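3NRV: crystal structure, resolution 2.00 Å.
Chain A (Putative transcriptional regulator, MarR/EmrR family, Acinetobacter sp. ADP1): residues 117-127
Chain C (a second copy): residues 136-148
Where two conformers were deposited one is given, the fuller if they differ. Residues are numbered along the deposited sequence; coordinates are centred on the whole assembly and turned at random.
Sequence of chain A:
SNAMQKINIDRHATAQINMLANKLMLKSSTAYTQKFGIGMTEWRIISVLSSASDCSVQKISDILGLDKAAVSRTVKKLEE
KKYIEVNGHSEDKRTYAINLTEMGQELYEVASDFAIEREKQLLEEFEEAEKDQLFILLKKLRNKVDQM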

# COMPACT_ATOMS: atom_id res chain seq x y z
N GLU A 117 -7.08 19.25 9.20
CA GLU A 117 -6.01 19.83 10.00
C GLU A 117 -4.76 18.96 9.98
O GLU A 117 -3.64 19.46 10.08
CB GLU A 117 -6.45 20.08 11.45
CG GLU A 117 -7.20 18.91 12.09
CD GLU A 117 -8.71 19.05 11.98
OE1 GLU A 117 -9.24 18.91 10.85
OE2 GLU A 117 -9.37 19.31 13.01
N ARG A 118 -4.97 17.66 9.87
CA ARG A 118 -3.87 16.71 9.75
C ARG A 118 -3.16 16.88 8.41
O ARG A 118 -1.94 16.73 8.31
CB ARG A 118 -4.36 15.28 9.94
CG ARG A 118 -4.80 14.99 11.37
CD ARG A 118 -3.61 14.75 12.28
NE ARG A 118 -3.08 13.39 12.12
CZ ARG A 118 -2.01 12.92 12.76
NH1 ARG A 118 -1.34 13.69 13.61
NH2 ARG A 118 -1.61 11.67 12.55
N GLU A 119 -3.92 17.21 7.37
CA GLU A 119 -3.34 17.51 6.07
C GLU A 119 -2.46 18.76 6.10
O GLU A 119 -1.37 18.79 5.52
CB GLU A 119 -4.45 17.66 5.03
CG GLU A 119 -5.20 16.37 4.82
CD GLU A 119 -4.26 15.20 4.58
OE1 GLU A 119 -4.07 14.38 5.51
OE2 GLU A 119 -3.70 15.12 3.46
N LYS A 120 -2.92 19.80 6.79
CA LYS A 120 -2.13 21.02 6.90
C LYS A 120 -0.82 20.74 7.64
O LYS A 120 0.24 21.26 7.29
CB LYS A 120 -2.94 22.12 7.60
CG LYS A 120 -4.17 22.55 6.82
CD LYS A 120 -4.96 23.64 7.54
CE LYS A 120 -6.26 23.98 6.82
NZ LYS A 120 -6.04 24.44 5.42
N GLN A 121 -0.91 19.90 8.66
CA GLN A 121 0.25 19.46 9.40
C GLN A 121 1.21 18.67 8.51
O GLN A 121 2.43 18.87 8.55
CB GLN A 121 -0.19 18.60 10.58
CG GLN A 121 0.93 18.05 11.44
CD GLN A 121 0.40 17.18 12.57
OE1 GLN A 121 1.02 16.19 12.95
NE2 GLN A 121 -0.76 17.55 13.11
N LEU A 122 0.66 17.76 7.71
CA LEU A 122 1.48 16.95 6.81
C LEU A 122 2.28 17.81 5.84
O LEU A 122 3.44 17.51 5.54
CB LEU A 122 0.58 15.98 6.03
CG LEU A 122 1.24 15.10 4.96
CD1 LEU A 122 2.22 14.10 5.57
CD2 LEU A 122 0.17 14.38 4.17
N LEU A 123 1.66 18.86 5.34
CA LEU A 123 2.26 19.70 4.31
C LEU A 123 2.90 20.97 4.88
O LEU A 123 3.24 21.89 4.13
CB LEU A 123 1.21 20.06 3.26
CG LEU A 123 0.54 18.88 2.53
CD1 LEU A 123 -0.50 19.38 1.52
CD2 LEU A 123 1.60 18.03 1.81
N GLU A 124 3.07 21.00 6.21
CA GLU A 124 3.69 22.12 6.92
C GLU A 124 4.97 22.65 6.29
O GLU A 124 5.17 23.86 6.19
CB GLU A 124 4.04 21.71 8.35
CG GLU A 124 2.93 21.83 9.35
CD GLU A 124 3.36 21.38 10.73
OE1 GLU A 124 4.14 20.40 10.83
OE2 GLU A 124 2.93 22.01 11.72
N GLU A 125 5.86 21.74 5.90
CA GLU A 125 7.17 22.14 5.38
C GLU A 125 7.15 22.45 3.89
O GLU A 125 8.20 22.65 3.28
CB GLU A 125 8.22 21.05 5.64
CG GLU A 125 8.23 20.49 7.05
CD GLU A 125 8.38 21.56 8.10
OE1 GLU A 125 9.05 22.57 7.83
OE2 GLU A 125 7.82 21.38 9.21
N PHE A 126 5.96 22.47 3.30
CA PHE A 126 5.82 22.72 1.87
C PHE A 126 5.44 24.17 1.57
O PHE A 126 4.45 24.67 2.09
CB PHE A 126 4.72 21.83 1.28
CG PHE A 126 5.11 20.39 1.11
CD1 PHE A 126 5.45 19.61 2.20
CD2 PHE A 126 5.14 19.81 -0.15
CE1 PHE A 126 5.81 18.28 2.04
CE2 PHE A 126 5.49 18.48 -0.31
CZ PHE A 126 5.84 17.72 0.79
N GLU A 127 6.22 24.83 0.71
CA GLU A 127 5.80 26.11 0.14
C GLU A 127 4.62 25.86 -0.79
O GLU A 127 4.37 24.71 -1.18
CB GLU A 127 6.94 26.74 -0.67
CG GLU A 127 8.23 26.97 0.09
CD GLU A 127 8.11 28.06 1.14
OE1 GLU A 127 7.11 28.81 1.13
OE2 GLU A 127 9.03 28.17 1.99
N ILE C 136 11.68 13.22 -4.46
CA ILE C 136 12.00 14.20 -3.44
C ILE C 136 10.77 14.56 -2.61
O ILE C 136 10.82 14.59 -1.38
CB ILE C 136 12.64 15.47 -4.08
CG1 ILE C 136 14.07 15.15 -4.53
CG2 ILE C 136 12.62 16.63 -3.08
CD1 ILE C 136 14.61 16.11 -5.60
N LEU C 137 9.65 14.83 -3.27
CA LEU C 137 8.44 15.21 -2.55
C LEU C 137 7.89 14.06 -1.69
O LEU C 137 7.44 14.28 -0.58
CB LEU C 137 7.36 15.73 -3.50
CG LEU C 137 7.75 17.03 -4.22
CD1 LEU C 137 6.65 17.46 -5.22
CD2 LEU C 137 8.01 18.14 -3.22
N LEU C 138 7.94 12.83 -2.20
CA LEU C 138 7.50 11.68 -1.39
C LEU C 138 8.37 11.53 -0.14
O LEU C 138 7.89 11.22 0.95
CB LEU C 138 7.50 10.39 -2.20
CG LEU C 138 6.56 10.38 -3.43
CD1 LEU C 138 6.65 9.06 -4.20
CD2 LEU C 138 5.12 10.67 -3.02
N LYS C 139 9.66 11.76 -0.30
CA LYS C 139 10.56 11.64 0.83
C LYS C 139 10.30 12.75 1.85
O LYS C 139 10.29 12.51 3.07
CB LYS C 139 12.02 11.62 0.37
CG LYS C 139 12.99 11.47 1.53
CD LYS C 139 14.40 11.21 1.02
CE LYS C 139 14.60 9.75 0.63
NZ LYS C 139 14.45 8.85 1.80
N LYS C 140 10.04 13.96 1.37
CA LYS C 140 9.59 15.03 2.28
C LYS C 140 8.33 14.64 3.05
O LYS C 140 8.23 14.86 4.26
CB LYS C 140 9.35 16.35 1.54
CG LYS C 140 10.61 17.14 1.28
CD LYS C 140 10.29 18.52 0.70
CE LYS C 140 9.43 19.34 1.65
NZ LYS C 140 9.96 20.72 1.85
N LEU C 141 7.34 14.07 2.35
CA LEU C 141 6.13 13.59 3.03
C LEU C 141 6.44 12.50 4.07
O LEU C 141 5.92 12.54 5.19
CB LEU C 141 5.11 13.05 2.02
CG LEU C 141 4.54 14.12 1.10
CD1 LEU C 141 3.77 13.51 -0.06
CD2 LEU C 141 3.67 15.07 1.92
N ARG C 142 7.29 11.57 3.67
CA ARG C 142 7.76 10.44 4.47
C ARG C 142 8.48 10.89 5.76
O ARG C 142 8.38 10.24 6.81
CB ARG C 142 8.68 9.61 3.57
CG ARG C 142 9.20 8.30 4.11
CD ARG C 142 9.63 7.36 2.96
NE ARG C 142 10.79 7.84 2.19
CZ ARG C 142 10.77 8.15 0.89
NH1 ARG C 142 9.67 8.05 0.15
NH2 ARG C 142 11.89 8.56 0.31
N ASN C 143 9.19 12.01 5.68
CA ASN C 143 9.88 12.63 6.81
C ASN C 143 8.91 13.29 7.78
O ASN C 143 9.06 13.20 8.99
CB ASN C 143 10.92 13.65 6.31
CG ASN C 143 12.13 12.97 5.70
OD1 ASN C 143 12.35 11.79 5.92
ND2 ASN C 143 12.91 13.72 4.93
N LYS C 144 7.91 13.97 7.24
CA LYS C 144 6.90 14.59 8.07
C LYS C 144 6.06 13.52 8.79
O LYS C 144 5.76 13.64 9.98
CB LYS C 144 6.02 15.53 7.24
CG LYS C 144 4.91 16.20 8.03
CD LYS C 144 5.44 16.93 9.25
CE LYS C 144 6.33 18.10 8.88
NZ LYS C 144 6.79 18.81 10.10
N VAL C 145 5.69 12.46 8.07
CA VAL C 145 4.86 11.41 8.65
C VAL C 145 5.55 10.80 9.86
O VAL C 145 4.92 10.56 10.89
CB VAL C 145 4.52 10.29 7.63
CG1 VAL C 145 3.95 9.06 8.34
CG2 VAL C 145 3.55 10.81 6.60
N ASP C 146 6.85 10.53 9.73
CA ASP C 146 7.64 9.99 10.83
C ASP C 146 7.56 10.89 12.06
O ASP C 146 7.79 10.44 13.18
CB ASP C 146 9.10 9.83 10.42
CG ASP C 146 9.31 8.71 9.42
OD1 ASP C 146 10.41 8.66 8.83
OD2 ASP C 146 8.39 7.88 9.22
N GLN C 147 7.25 12.17 11.85
CA GLN C 147 7.17 13.12 12.95
C GLN C 147 5.78 13.18 13.57
O GLN C 147 5.57 13.83 14.59
CB GLN C 147 7.58 14.51 12.49
CG GLN C 147 9.03 14.63 12.07
CD GLN C 147 9.38 16.02 11.57
OE1 GLN C 147 10.55 16.38 11.46
NE2 GLN C 147 8.35 16.82 11.26
N MSE C 148 4.81 12.50 12.95
CA MSE C 148 3.43 12.55 13.40
C MSE C 148 2.99 11.21 13.97
O MSE C 148 3.30 10.89 15.12
CB MSE C 148 2.50 12.95 12.25
CG MSE C 148 2.87 14.27 11.60
SE MSE C 148 1.77 14.65 10.05
CE MSE C 148 1.54 12.82 9.42

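Two lysines one helical turn apart, Lys C140 and Lys C144, bind the same short turn of chain A in different ways. Lys C140 serves two partners at once: its NZ donates a hydrogen bond to the backbone O of Glu A125 at 3.0 Å, while its CE lies 3.8 Å from CE1 of Phe A126, over one face of the ring. NZ of Lys C140 also sits over that face, 4.9 Å from the centroid of the Phe A126 ring, a cation-pi arrangement. The rule to read here is that one lysine can use its end for a backbone carbonyl and its CE methylene for a ring face.

Lys C144 carries the charge pairing. Its NZ forms salt bridges to OE1 of Glu A124 at 3.2 Å and OE2 of Glu A125 at 2.9 Å, and its folded chain, with chi2 and chi3 both p, packs CG 3.2 Å from the backbone O of Leu A122. Both glutamates lie in the type I turn from Leu A123 to Phe A126, and both point their CA-to-CB bonds toward the chain C stretch.

Beside the polar contacts lies an apolar cluster. CD2 of Leu C141 is its hub, 3.6 Å from both CD2 of Leu A123 and CZ of Phe A126, and 3.9 Å from CG of Leu A122. Leu A122 extends the cluster, placing CD1 3.7 Å from CG2 of Val C145 and 4.1 Å from CE of Met C148, a selenomethionine.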